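Local coordinates for protein predicted acyltransferase with acyl-CoA N-acyltransferase domain (Escherichia coli, PDB 4RS2) that binds coenzyme A and is probably an acyl-CoA-dependent N-acyltransferase of the GNAT family, whose overexpression relieves gene silencing by small RNAs, at residues 49-55 and 177-182; 70-76 and 88-94; 77-81 and 170-176; 105-109 and 135-139. One frame throughout, in Å; residues are numbered along the deposited sequence. Where two conformers were deposited one is given.

Contact 1: 49-55 and 177-182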
# COMPACT_ATOMS: atom_id res chain seq x y z
N ASP A 49 -13.09 2.13 6.73
CA ASP A 49 -13.72 0.85 7.00
C ASP A 49 -12.74 -0.24 7.42
O ASP A 49 -13.04 -1.02 8.31
CB ASP A 49 -14.55 0.39 5.82
CG ASP A 49 -15.76 1.28 5.56
OD1 ASP A 49 -16.06 2.20 6.36
OD2 ASP A 49 -16.43 1.05 4.54
N LEU A 50 -11.58 -0.33 6.78
CA LEU A 50 -10.59 -1.33 7.17
C LEU A 50 -10.14 -1.10 8.59
O LEU A 50 -10.02 -2.05 9.36
CB LEU A 50 -9.36 -1.26 6.25
CG LEU A 50 -9.54 -1.70 4.80
CD1 LEU A 50 -8.33 -1.35 3.96
CD2 LEU A 50 -9.84 -3.18 4.70
N ARG A 51 -9.89 0.15 8.95
CA ARG A 51 -9.42 0.42 10.28
C ARG A 51 -10.48 0.10 11.32
O ARG A 51 -10.19 -0.51 12.37
CB ARG A 51 -9.02 1.89 10.43
CG ARG A 51 -8.46 2.21 11.81
CD ARG A 51 -8.06 3.67 11.96
NE ARG A 51 -7.06 4.14 11.00
CZ ARG A 51 -7.31 4.98 10.00
NH1 ARG A 51 -8.54 5.45 9.82
NH2 ARG A 51 -6.32 5.36 9.19
N GLU A 52 -11.70 0.53 11.05
CA GLU A 52 -12.78 0.36 12.00
C GLU A 52 -13.03 -1.12 12.27
O GLU A 52 -13.32 -1.51 13.42
CB GLU A 52 -14.05 1.02 11.48
CG GLU A 52 -15.20 0.99 12.49
CD GLU A 52 -16.52 1.38 11.87
OE1 GLU A 52 -16.54 2.31 11.03
OE2 GLU A 52 -17.54 0.76 12.22
N ASP A 53 -12.91 -1.95 11.24
CA ASP A 53 -13.23 -3.37 11.38
C ASP A 53 -12.02 -4.29 11.68
O ASP A 53 -12.18 -5.51 11.78
CB ASP A 53 -13.99 -3.80 10.14
CG ASP A 53 -15.35 -3.10 10.03
OD1 ASP A 53 -16.07 -3.04 11.04
OD2 ASP A 53 -15.73 -2.64 8.94
N GLY A 54 -10.82 -3.72 11.82
CA GLY A 54 -9.62 -4.51 12.15
C GLY A 54 -8.93 -5.25 11.03
O GLY A 54 -8.32 -6.31 11.22
N PHE A 55 -9.02 -4.70 9.81
CA PHE A 55 -8.39 -5.30 8.64
C PHE A 55 -7.31 -4.39 8.01
O PHE A 55 -6.95 -4.54 6.86
CB PHE A 55 -9.43 -5.72 7.63
CG PHE A 55 -10.31 -6.80 8.15
CD1 PHE A 55 -9.83 -8.08 8.22
CD2 PHE A 55 -11.55 -6.52 8.66
CE1 PHE A 55 -10.61 -9.09 8.70
CE2 PHE A 55 -12.33 -7.53 9.18
CZ PHE A 55 -11.85 -8.81 9.20
N HIS A 177 -9.96 -8.24 1.30
CA HIS A 177 -11.11 -8.15 2.16
C HIS A 177 -12.28 -7.55 1.37
O HIS A 177 -12.08 -6.79 0.41
CB HIS A 177 -10.77 -7.24 3.30
CG HIS A 177 -11.82 -7.20 4.34
ND1 HIS A 177 -12.81 -6.25 4.35
CD2 HIS A 177 -12.08 -8.04 5.37
CE1 HIS A 177 -13.61 -6.48 5.38
NE2 HIS A 177 -13.19 -7.56 6.01
N GLU A 178 -13.49 -7.90 1.75
CA GLU A 178 -14.66 -7.41 1.01
C GLU A 178 -14.80 -5.90 0.97
O GLU A 178 -15.49 -5.39 0.09
CB GLU A 178 -15.91 -8.06 1.56
CG GLU A 178 -16.22 -7.69 2.98
CD GLU A 178 -17.38 -8.47 3.53
OE1 GLU A 178 -18.51 -8.17 3.13
OE2 GLU A 178 -17.13 -9.36 4.36
N HIS A 179 -14.15 -5.17 1.87
CA HIS A 179 -14.22 -3.71 1.84
C HIS A 179 -13.65 -3.15 0.55
O HIS A 179 -13.93 -2.01 0.18
CB HIS A 179 -13.50 -3.05 3.03
CG HIS A 179 -14.22 -3.18 4.33
ND1 HIS A 179 -15.60 -3.25 4.42
CD2 HIS A 179 -13.77 -3.13 5.60
CE1 HIS A 179 -15.95 -3.32 5.68
NE2 HIS A 179 -14.86 -3.26 6.42
N PHE A 180 -12.88 -3.96 -0.17
CA PHE A 180 -12.33 -3.53 -1.48
C PHE A 180 -13.32 -3.60 -2.64
O PHE A 180 -13.00 -3.15 -3.75
CB PHE A 180 -11.08 -4.34 -1.82
CG PHE A 180 -9.83 -3.85 -1.12
CD1 PHE A 180 -9.57 -4.23 0.18
CD2 PHE A 180 -8.95 -3.00 -1.75
CE1 PHE A 180 -8.46 -3.80 0.83
CE2 PHE A 180 -7.83 -2.54 -1.10
CZ PHE A 180 -7.57 -2.96 0.19
N ASN A 181 -14.49 -4.19 -2.40
CA ASN A 181 -15.49 -4.36 -3.46
C ASN A 181 -16.38 -3.14 -3.58
O ASN A 181 -17.60 -3.24 -3.62
CB ASN A 181 -16.32 -5.60 -3.17
CG ASN A 181 -15.47 -6.86 -3.16
OD1 ASN A 181 -14.39 -6.90 -3.76
ND2 ASN A 181 -15.90 -7.87 -2.43
N ARG A 182 -15.75 -1.98 -3.60
CA ARG A 182 -16.43 -0.71 -3.76
C ARG A 182 -15.91 -0.16 -5.08
O ARG A 182 -14.82 -0.52 -5.52
CB ARG A 182 -16.11 0.25 -2.61
CG ARG A 182 -14.67 0.64 -2.49
CD ARG A 182 -14.48 1.48 -1.26
NE ARG A 182 -14.62 0.64 -0.07
CZ ARG A 182 -15.28 0.96 1.04
NH1 ARG A 182 -15.28 0.10 2.05
NH2 ARG A 182 -15.97 2.10 1.17
O HOH W 1 -18.07 2.93 3.39
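Asp49 and Arg182 form a salt bridge between the last turns of helix 42-53 and the loop that follows strand 172-175. Arg182 NH1 reaches Asp49 OD2 at 2.9 Å in a nearly straight bond. The carboxylate oxygen lies close to the guanidinium plane and is met on its anti side. One water donates to the same OD2 and accepts from Arg182 NH2, which closes a small ring. Arg182 NE bonds His179 O at 2.7 Å; a bend at chi3 (71°) turns NE back to face that carbonyl oxygen nearly head-on.

His179 lies across the helix end. Its NE2 donates to Asp53 OD2 at 2.7 Å in a bent bond, 141° at the hydrogen. Asp49 CB sits over the centre of one face of this ring, 3.7 Å from its centroid. His177 CE1 lies above the opposite face, toward its rim. His177 ND1 accepts from His179 N at 3.0 Å, which helps to fix the rotation of the His177 ring. The other end of that ring, NE2, stands over one face of Phe55, 3.3 Å from Phe55 CE2, with the planes at 32°. On the buried side, Leu50 CD1 meets Phe180 CE1.

Gly54 takes positive phi and ends helix 42-53 in a Schellman motif. The contact packs a helix C-terminus on a short 3-10 turn through an Asp-Arg salt bridge and a His-carboxylate hydrogen bond.

Contact 2: 70-76 and 88-94. With COA (coenzyme A), chain C.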
# COMPACT_ATOMS: atom_id res chain seq x y z
N ILE A 70 1.36 13.99 5.33
CA ILE A 70 1.63 14.40 3.96
C ILE A 70 1.85 13.18 3.06
O ILE A 70 2.04 13.31 1.85
CB ILE A 70 2.90 15.30 3.90
CG1 ILE A 70 4.18 14.55 4.36
CG2 ILE A 70 2.73 16.52 4.79
CD1 ILE A 70 5.52 15.21 4.05
N GLY A 71 1.80 11.99 3.64
CA GLY A 71 1.91 10.78 2.85
C GLY A 71 1.38 9.59 3.60
O GLY A 71 1.38 9.58 4.83
N TYR A 72 0.99 8.56 2.87
CA TYR A 72 0.40 7.41 3.48
C TYR A 72 0.49 6.19 2.64
O TYR A 72 0.35 6.27 1.40
CB TYR A 72 -1.08 7.67 3.76
CG TYR A 72 -1.79 6.59 4.58
CD1 TYR A 72 -1.46 6.34 5.88
CD2 TYR A 72 -2.81 5.85 4.03
CE1 TYR A 72 -2.12 5.37 6.62
CE2 TYR A 72 -3.50 4.92 4.78
CZ TYR A 72 -3.15 4.66 6.06
OH TYR A 72 -3.85 3.69 6.79
N VAL A 73 0.69 5.05 3.29
CA VAL A 73 0.57 3.74 2.61
C VAL A 73 -0.03 2.76 3.60
O VAL A 73 0.24 2.85 4.81
CB VAL A 73 1.87 3.19 2.02
CG1 VAL A 73 2.90 2.90 3.12
CG2 VAL A 73 1.58 1.96 1.14
N ALA A 74 -0.93 1.90 3.10
CA ALA A 74 -1.58 0.92 3.93
C ALA A 74 -1.54 -0.48 3.30
O ALA A 74 -1.36 -0.68 2.09
CB ALA A 74 -3.03 1.30 4.20
N PHE A 75 -1.71 -1.45 4.19
CA PHE A 75 -1.66 -2.86 3.84
C PHE A 75 -2.79 -3.55 4.56
O PHE A 75 -3.10 -3.20 5.71
CB PHE A 75 -0.33 -3.46 4.31
CG PHE A 75 0.88 -2.80 3.70
CD1 PHE A 75 1.40 -3.24 2.49
CD2 PHE A 75 1.49 -1.75 4.35
CE1 PHE A 75 2.52 -2.65 1.96
CE2 PHE A 75 2.61 -1.14 3.78
CZ PHE A 75 3.10 -1.59 2.58
N SER A 76 -3.38 -4.54 3.91
CA SER A 76 -4.49 -5.31 4.50
C SER A 76 -4.29 -6.77 4.12
O SER A 76 -3.58 -7.04 3.15
CB SER A 76 -5.82 -4.76 3.99
OG SER A 76 -5.85 -4.74 2.61
N VAL A 88 -0.11 -9.77 2.16
CA VAL A 88 -0.91 -8.54 2.29
C VAL A 88 -1.04 -7.86 0.94
O VAL A 88 -0.23 -8.11 0.04
CB VAL A 88 -0.32 -7.54 3.28
CG1 VAL A 88 -0.37 -8.10 4.69
CG2 VAL A 88 1.09 -7.15 2.85
N GLY A 89 -2.08 -7.04 0.81
CA GLY A 89 -2.30 -6.19 -0.35
C GLY A 89 -2.00 -4.73 0.04
O GLY A 89 -2.44 -4.26 1.09
N MET A 90 -1.23 -4.04 -0.79
CA MET A 90 -0.88 -2.65 -0.54
C MET A 90 -1.85 -1.71 -1.24
O MET A 90 -2.05 -1.82 -2.44
CB MET A 90 0.54 -2.40 -1.06
CG MET A 90 1.07 -1.02 -0.78
SD MET A 90 2.82 -0.90 -1.20
CE MET A 90 2.72 -0.75 -2.96
N ALA A 91 -2.48 -0.81 -0.48
CA ALA A 91 -3.42 0.17 -0.99
C ALA A 91 -4.05 0.87 0.18
O ALA A 91 -4.34 0.23 1.19
CB ALA A 91 -4.54 -0.49 -1.81
N PRO A 92 -4.24 2.18 0.10
CA PRO A 92 -3.79 3.07 -0.96
C PRO A 92 -2.38 3.55 -0.71
O PRO A 92 -1.75 3.17 0.29
CB PRO A 92 -4.73 4.27 -0.83
CG PRO A 92 -5.10 4.32 0.59
CD PRO A 92 -4.97 2.92 1.15
N LEU A 93 -1.87 4.34 -1.66
CA LEU A 93 -0.57 4.97 -1.60
C LEU A 93 -0.76 6.38 -2.06
O LEU A 93 -1.23 6.62 -3.18
CB LEU A 93 0.43 4.26 -2.51
CG LEU A 93 1.80 4.95 -2.66
CD1 LEU A 93 2.49 4.97 -1.32
CD2 LEU A 93 2.65 4.23 -3.71
N ALA A 94 -0.41 7.34 -1.22
CA ALA A 94 -0.63 8.73 -1.55
C ALA A 94 0.42 9.65 -0.97
O ALA A 94 0.85 9.47 0.16
CB ALA A 94 -2.00 9.17 -1.08
N1A COA C . 3.60 6.97 -13.02
C2A COA C . 4.81 6.38 -13.07
N3A COA C . 5.80 6.67 -12.21
C4A COA C . 5.58 7.57 -11.20
C5A COA C . 4.29 8.24 -11.08
C6A COA C . 3.27 7.88 -12.07
N6A COA C . 2.05 8.46 -11.98
N7A COA C . 4.36 9.07 -10.03
C8A COA C . 5.60 8.93 -9.52
N9A COA C . 6.33 8.08 -10.23
C1B COA C . 7.70 7.66 -9.96
C2B COA C . 8.70 8.78 -9.75
O2B COA C . 9.12 9.37 -10.98
C3B COA C . 9.79 8.04 -9.02
O3B COA C . 10.56 7.26 -9.95
P3B COA C . 11.99 6.61 -9.56
O7A COA C . 12.17 6.71 -8.06
O8A COA C . 11.98 5.23 -10.09
O9A COA C . 12.96 7.45 -10.31
C4B COA C . 9.01 7.08 -8.13
O4B COA C . 7.70 6.97 -8.69
C5B COA C . 8.91 7.54 -6.69
O5B COA C . 8.47 8.90 -6.65
P1A COA C . 8.14 9.70 -5.30
O1A COA C . 8.67 11.10 -5.39
O2A COA C . 8.49 8.79 -4.16
O3A COA C . 6.52 9.77 -5.35
P2A COA C . 5.56 10.99 -5.76
O4A COA C . 5.70 12.14 -4.85
O5A COA C . 5.71 11.32 -7.23
O6A COA C . 4.14 10.29 -5.46
CBP COA C . 2.08 9.15 -6.01
CCP COA C . 3.54 9.36 -6.36
CDP COA C . 1.43 8.20 -7.00
CEP COA C . 2.05 8.54 -4.62
CAP COA C . 1.40 10.54 -6.03
OAP COA C . 1.49 11.13 -7.35
C9P COA C . -0.04 10.53 -5.59
O9P COA C . -0.36 10.54 -4.39
N8P COA C . -0.94 10.59 -6.57
C7P COA C . -2.36 10.69 -6.29
C6P COA C . -2.95 9.32 -6.03
C5P COA C . -2.91 8.51 -7.30
O5P COA C . -2.07 7.65 -7.47
N4P COA C . -3.84 8.80 -8.20
C3P COA C . -4.01 8.02 -9.42
C2P COA C . -5.47 7.61 -9.57
S1P COA C . -5.60 5.91 -10.20
O HOH W 2 -4.51 -2.50 1.79
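Strands 70-76 and 88-94 run antiparallel, and six backbone hydrogen bonds join them. Tyr72 and Ala94 form a hydrogen-bonded pair, as do Ser76 and Gly89. The register slips by one between Val73 and Phe75, a beta bulge in strand 88-94 at Ala91 and Pro92, where the peptide before Pro92 is cis. The bulge keeps its bonds: Ala91 N gives to Ala74 O at 2.8 Å, and Ala74 N gives to Pro92 O at 3.2 Å.

Val73, Phe75, Met90 and Leu93 share one face of the sheet. Phe75 and Met90 lie side by side and point the same way. Met90 CG touches Phe75 CE1 at 3.5 Å, and the sulfur sits obliquely to the ring, 4.6 Å from its centroid, a Met-aromatic contact. With CG anti to the backbone N (chi1 -176°), Met90 also brings that carbon to 3.6 Å from Val73 CG2. Leu93 CD1 leans back on Val73 CB. Helix 104-118 covers this face through Leu108, Leu113 and Leu116.

Tyr72 and Pro92 are on the side of helices 27-37 and 42-53, and Tyr72 OH bonds Glu22. Near the bulge, one water accepts from Ser76 OG at 2.7 Å and donates to both Gly89 O and Ala91 O. At the other end, Ala94 CA comes to 3.4 Å from O9P of coenzyme A. As in other GNAT proteins, the bulge probably helps to splay this strand from its parallel neighbour and admit the acyl-CoA arm. Apolar packing and paired amides hold the strands together, while the water supplies donors to the Gly89 and Ala91 carbonyls.

Contact 3: 77-81 and 170-176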
# COMPACT_ATOMS: atom_id res chain seq x y z
N PRO A 77 -4.91 -7.71 4.86
CA PRO A 77 -4.63 -9.12 4.58
C PRO A 77 -5.25 -9.60 3.29
O PRO A 77 -6.34 -9.17 2.93
CB PRO A 77 -5.26 -9.86 5.75
CG PRO A 77 -6.31 -8.93 6.24
CD PRO A 77 -5.91 -7.53 5.91
N VAL A 78 -4.55 -10.50 2.59
CA VAL A 78 -5.13 -11.15 1.40
C VAL A 78 -4.93 -12.64 1.60
O VAL A 78 -3.98 -13.04 2.29
CB VAL A 78 -4.51 -10.68 0.07
CG1 VAL A 78 -4.67 -9.18 -0.08
CG2 VAL A 78 -3.04 -11.08 -0.06
N ASP A 79 -5.84 -13.48 1.07
CA ASP A 79 -5.66 -14.92 1.16
C ASP A 79 -5.44 -15.43 -0.24
O ASP A 79 -5.83 -14.78 -1.20
CB ASP A 79 -6.88 -15.60 1.76
CG ASP A 79 -7.13 -15.17 3.18
OD1 ASP A 79 -6.19 -15.20 4.02
OD2 ASP A 79 -8.29 -14.79 3.46
N VAL A 80 -4.80 -16.58 -0.36
CA VAL A 80 -4.54 -17.14 -1.68
C VAL A 80 -5.20 -18.47 -1.78
O VAL A 80 -4.89 -19.37 -1.02
CB VAL A 80 -3.05 -17.30 -1.96
CG1 VAL A 80 -2.87 -17.73 -3.41
CG2 VAL A 80 -2.33 -15.99 -1.68
N GLN A 81 -6.16 -18.58 -2.68
CA GLN A 81 -6.92 -19.81 -2.85
C GLN A 81 -7.56 -20.13 -1.49
O GLN A 81 -7.67 -21.28 -1.05
CB GLN A 81 -6.01 -20.91 -3.44
CG GLN A 81 -6.71 -21.82 -4.44
CD GLN A 81 -5.82 -22.23 -5.62
OE1 GLN A 81 -6.25 -22.18 -6.77
NE2 GLN A 81 -4.58 -22.60 -5.34
N VAL A 170 2.83 -21.14 -5.22
CA VAL A 170 1.67 -20.41 -4.73
C VAL A 170 1.02 -19.77 -5.95
O VAL A 170 1.63 -18.89 -6.56
CB VAL A 170 2.04 -19.31 -3.72
CG1 VAL A 170 0.77 -18.58 -3.29
CG2 VAL A 170 2.79 -19.87 -2.51
N THR A 171 -0.18 -20.22 -6.28
CA THR A 171 -0.89 -19.76 -7.48
C THR A 171 -2.37 -19.61 -7.20
O THR A 171 -2.88 -20.11 -6.17
CB THR A 171 -0.74 -20.77 -8.65
OG1 THR A 171 -1.35 -22.02 -8.27
CG2 THR A 171 0.68 -20.98 -8.99
N GLY A 172 -3.06 -18.92 -8.10
CA GLY A 172 -4.50 -18.81 -8.04
C GLY A 172 -5.05 -17.45 -7.66
O GLY A 172 -4.40 -16.43 -7.84
N LEU A 173 -6.25 -17.47 -7.10
CA LEU A 173 -6.96 -16.27 -6.75
C LEU A 173 -6.52 -15.70 -5.42
O LEU A 173 -6.61 -16.36 -4.36
CB LEU A 173 -8.47 -16.53 -6.73
CG LEU A 173 -9.32 -15.37 -6.23
CD1 LEU A 173 -9.27 -14.18 -7.16
CD2 LEU A 173 -10.73 -15.88 -6.10
N VAL A 174 -6.07 -14.44 -5.47
CA VAL A 174 -5.67 -13.69 -4.31
C VAL A 174 -6.89 -12.85 -3.95
O VAL A 174 -7.31 -12.00 -4.73
CB VAL A 174 -4.47 -12.78 -4.60
CG1 VAL A 174 -4.14 -11.94 -3.39
CG2 VAL A 174 -3.28 -13.61 -5.11
N GLU A 175 -7.45 -13.08 -2.76
CA GLU A 175 -8.64 -12.38 -2.32
C GLU A 175 -8.35 -11.30 -1.29
O GLU A 175 -7.72 -11.56 -0.26
CB GLU A 175 -9.63 -13.39 -1.74
CG GLU A 175 -10.44 -14.15 -2.79
CD GLU A 175 -11.79 -13.53 -3.07
OE1 GLU A 175 -11.89 -12.35 -3.44
OE2 GLU A 175 -12.77 -14.25 -2.91
N TYR A 176 -8.83 -10.09 -1.59
CA TYR A 176 -8.72 -8.97 -0.66
C TYR A 176 -9.97 -9.03 0.24
O TYR A 176 -10.92 -9.78 0.00
CB TYR A 176 -8.74 -7.63 -1.39
CG TYR A 176 -7.51 -7.20 -2.15
CD1 TYR A 176 -7.12 -7.85 -3.32
CD2 TYR A 176 -6.81 -6.07 -1.78
CE1 TYR A 176 -6.00 -7.42 -4.04
CE2 TYR A 176 -5.70 -5.64 -2.49
CZ TYR A 176 -5.30 -6.31 -3.62
OH TYR A 176 -4.24 -5.90 -4.38
O HOH W 3 -8.88 -12.30 2.15
O HOH W 4 -7.66 -20.01 -7.17
O HOH W 5 -3.85 -22.38 -8.43
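Val78 lays its CG1 methyl over the face of the Tyr176 ring, 4.1 Å from the centroid and close to the ring normal. This is a CH-pi contact, and the two side chains lie alongside each other. The other methyl of Val78, CG2, meets Val174 CG1 at 3.6 Å. That branch of Val174 stands anti to the backbone N (chi1 176°), which turns it to Val78. Val80 CG1 packs against Val170 CG1 at 3.7 Å, with the side chains roughly at right angles. Trp87 of strand 87-95 covers Val78, Val80 and Val170, and Val125 lies on Val174 and Tyr176.

The backbones pair antiparallel. Asp79 and Glu175 form a hydrogen-bonded pair, with Glu175 N to Asp79 O at 2.8 Å. Gln81 N continues the ladder to Leu173 O, also at 2.8 Å and almost straight. Val80 and Val174 form the non-hydrogen-bonded pair between them.

Water serves the more polar side. One molecule donates to both Asp79 OD2 and Glu175 O, so that carbonyl has a second donor besides Asp79 N. Another donates to Gln81 OE1 at 2.6 Å and accepts from Leu173 N. A third donates to Gln81 OE1 and lies next to Thr171 OG1.

The arrangement is an antiparallel beta ladder. It adds the late strand 172-175 to the far end of the long strand 69-80 in the mixed sheet of the GNAT fold.

Contact 4: 105-109 and 135-139. With COA (coenzyme A), chain C.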
# COMPACT_ATOMS: atom_id res chain seq x y z
N ALA A 105 7.02 8.46 -1.85
CA ALA A 105 6.29 7.22 -2.14
C ALA A 105 7.26 6.05 -2.16
O ALA A 105 6.99 5.01 -1.56
CB ALA A 105 5.53 7.30 -3.43
N ARG A 106 8.39 6.22 -2.83
CA ARG A 106 9.42 5.21 -2.82
C ARG A 106 9.79 4.80 -1.40
O ARG A 106 9.87 3.61 -1.09
CB ARG A 106 10.66 5.69 -3.55
CG ARG A 106 11.81 4.70 -3.55
CD ARG A 106 12.91 5.17 -4.49
NE ARG A 106 12.64 4.91 -5.90
CZ ARG A 106 12.80 3.72 -6.47
NH1 ARG A 106 13.23 2.68 -5.76
NH2 ARG A 106 12.53 3.55 -7.74
N GLN A 107 10.03 5.79 -0.55
CA GLN A 107 10.37 5.51 0.85
C GLN A 107 9.26 4.81 1.63
O GLN A 107 9.54 3.92 2.42
CB GLN A 107 10.76 6.81 1.55
CG GLN A 107 12.06 7.37 1.02
CD GLN A 107 12.34 8.81 1.42
OE1 GLN A 107 11.43 9.60 1.73
NE2 GLN A 107 13.61 9.19 1.37
N LEU A 108 8.02 5.25 1.44
CA LEU A 108 6.91 4.62 2.15
C LEU A 108 6.76 3.15 1.75
O LEU A 108 6.56 2.27 2.60
CB LEU A 108 5.62 5.37 1.82
CG LEU A 108 5.42 6.71 2.52
CD1 LEU A 108 4.35 7.53 1.85
CD2 LEU A 108 5.04 6.45 3.95
N VAL A 109 6.87 2.88 0.47
CA VAL A 109 6.76 1.51 0.02
C VAL A 109 7.94 0.68 0.55
O VAL A 109 7.77 -0.44 1.06
CB VAL A 109 6.67 1.44 -1.52
CG1 VAL A 109 6.66 -0.01 -2.02
CG2 VAL A 109 5.43 2.18 -1.98
N ARG A 135 8.96 0.05 -10.38
CA ARG A 135 10.11 0.82 -9.87
C ARG A 135 10.50 0.39 -8.50
O ARG A 135 11.64 0.60 -8.08
CB ARG A 135 9.75 2.30 -9.82
CG ARG A 135 9.42 2.90 -11.15
CD ARG A 135 8.94 4.31 -10.98
NE ARG A 135 8.58 4.90 -12.25
CZ ARG A 135 9.44 5.42 -13.11
NH1 ARG A 135 10.73 5.42 -12.84
NH2 ARG A 135 9.02 5.91 -14.27
N PHE A 136 9.55 -0.21 -7.79
CA PHE A 136 9.74 -0.62 -6.41
C PHE A 136 9.94 -2.14 -6.30
O PHE A 136 9.91 -2.69 -5.22
CB PHE A 136 8.56 -0.18 -5.56
CG PHE A 136 8.13 1.26 -5.78
CD1 PHE A 136 9.08 2.30 -5.86
CD2 PHE A 136 6.80 1.60 -5.84
CE1 PHE A 136 8.69 3.61 -6.04
CE2 PHE A 136 6.40 2.92 -6.03
CZ PHE A 136 7.36 3.93 -6.12
N GLY A 137 10.11 -2.80 -7.42
CA GLY A 137 10.36 -4.22 -7.39
C GLY A 137 9.19 -5.13 -7.62
O GLY A 137 9.36 -6.32 -7.67
N PHE A 138 8.02 -4.57 -7.86
CA PHE A 138 6.86 -5.40 -8.12
C PHE A 138 6.93 -6.03 -9.49
O PHE A 138 7.41 -5.42 -10.46
CB PHE A 138 5.57 -4.57 -7.99
CG PHE A 138 5.14 -4.31 -6.58
CD1 PHE A 138 5.73 -3.30 -5.85
CD2 PHE A 138 4.18 -5.10 -5.97
CE1 PHE A 138 5.38 -3.07 -4.54
CE2 PHE A 138 3.84 -4.88 -4.67
CZ PHE A 138 4.45 -3.87 -3.93
N GLU A 139 6.44 -7.26 -9.58
CA GLU A 139 6.40 -8.00 -10.84
C GLU A 139 4.95 -8.27 -11.21
O GLU A 139 4.08 -8.24 -10.35
CB GLU A 139 7.11 -9.33 -10.65
CG GLU A 139 8.59 -9.21 -10.43
CD GLU A 139 9.19 -10.47 -9.86
OE1 GLU A 139 8.45 -11.27 -9.20
OE2 GLU A 139 10.39 -10.66 -10.07
N1A COA C . 3.60 6.97 -13.02
C2A COA C . 4.81 6.38 -13.07
N3A COA C . 5.80 6.67 -12.21
C4A COA C . 5.58 7.57 -11.20
C5A COA C . 4.29 8.24 -11.08
C6A COA C . 3.27 7.88 -12.07
N6A COA C . 2.05 8.46 -11.98
N7A COA C . 4.36 9.07 -10.03
C8A COA C . 5.60 8.93 -9.52
N9A COA C . 6.33 8.08 -10.23
C1B COA C . 7.70 7.66 -9.96
C2B COA C . 8.70 8.78 -9.75
O2B COA C . 9.12 9.37 -10.98
C3B COA C . 9.79 8.04 -9.02
O3B COA C . 10.56 7.26 -9.95
P3B COA C . 11.99 6.61 -9.56
O7A COA C . 12.17 6.71 -8.06
O8A COA C . 11.98 5.23 -10.09
O9A COA C . 12.96 7.45 -10.31
C4B COA C . 9.01 7.08 -8.13
O4B COA C . 7.70 6.97 -8.69
C5B COA C . 8.91 7.54 -6.69
O5B COA C . 8.47 8.90 -6.65
P1A COA C . 8.14 9.70 -5.30
O1A COA C . 8.67 11.10 -5.39
O2A COA C . 8.49 8.79 -4.16
O3A COA C . 6.52 9.77 -5.35
P2A COA C . 5.56 10.99 -5.76
O4A COA C . 5.70 12.14 -4.85
O5A COA C . 5.71 11.32 -7.23
O6A COA C . 4.14 10.29 -5.46
CBP COA C . 2.08 9.15 -6.01
CCP COA C . 3.54 9.36 -6.36
CDP COA C . 1.43 8.20 -7.00
CEP COA C . 2.05 8.54 -4.62
CAP COA C . 1.40 10.54 -6.03
OAP COA C . 1.49 11.13 -7.35
C9P COA C . -0.04 10.53 -5.59
O9P COA C . -0.36 10.54 -4.39
N8P COA C . -0.94 10.59 -6.57
C7P COA C . -2.36 10.69 -6.29
C6P COA C . -2.95 9.32 -6.03
C5P COA C . -2.91 8.51 -7.30
O5P COA C . -2.07 7.65 -7.47
N4P COA C . -3.84 8.80 -8.20
C3P COA C . -4.01 8.02 -9.42
C2P COA C . -5.47 7.61 -9.57
S1P COA C . -5.60 5.91 -10.20
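The contact belongs to the coenzyme A site, where the first turns of helix 104-118 meet the loop after helix 130-133. Arg106 and Arg135 come together around the 3'-phosphate. Arg106 NE bonds O7A of coenzyme A at 2.9 Å and its NH2 bonds O8A of the same phosphate at the same distance, so the phosphate lies at the edge of the guanidinium. Arg135 NH1 reaches O8A from the other segment, at 3.0 Å. That phosphate oxygen is gripped by both arginines, and its negative charge probably offsets theirs.

Arg106 NH2 also donates to Arg135 O at 3.1 Å. The donor stands well above the carbonyl plane, and the bond is bent, 137° at the hydrogen. This ties the arginine directly to the loop backbone. Phe136 packs against the same group: CD1 lies over the centre of one face of the Arg106 guanidinium, and the planes are 77° apart. The ring therefore presents its rim to the cation. Phe136 CE1 rests 3.7 Å from Arg106 CA, while CZ meets C5B of the coenzyme at 4.0 Å.

Deeper in, Val109 CG1 touches Phe136 CB and approaches the edge of the Phe138 ring. Val109 also leans on Met90 and Leu93 of strand 87-95. At the helix start, Arg106 N bonds pyrophosphate oxygen O2A at 2.9 Å, and Gly101 N and Gly103 N bond the coenzyme too. A helix N-terminus holding the pyrophosphate is the hallmark of the GNAT acyl-CoA site.

Overall arrangement
Contacts 2 and 3 share strand 69-80: 88-94 pairs with its earlier part and 170-176 with its end, the centres about 18 Å apart. Contact 1 joins helix 42-53 to the loop that directly follows strand 172-175, and it touches both through Phe55, while Phe180 packs on Ser76. Contact 4 lies across the sheet from contact 1, their centres about 23 Å apart. It touches contact 2, their centres about 11 Å apart, and both meet coenzyme A. Along the chain, contact 2 closes before contact 4 opens, contacts 2 and 3 alternate, contact 4 falls between the segments of contact 3, and contact 1 spans all. The sheet thus links the cofactor site to the C-terminal region.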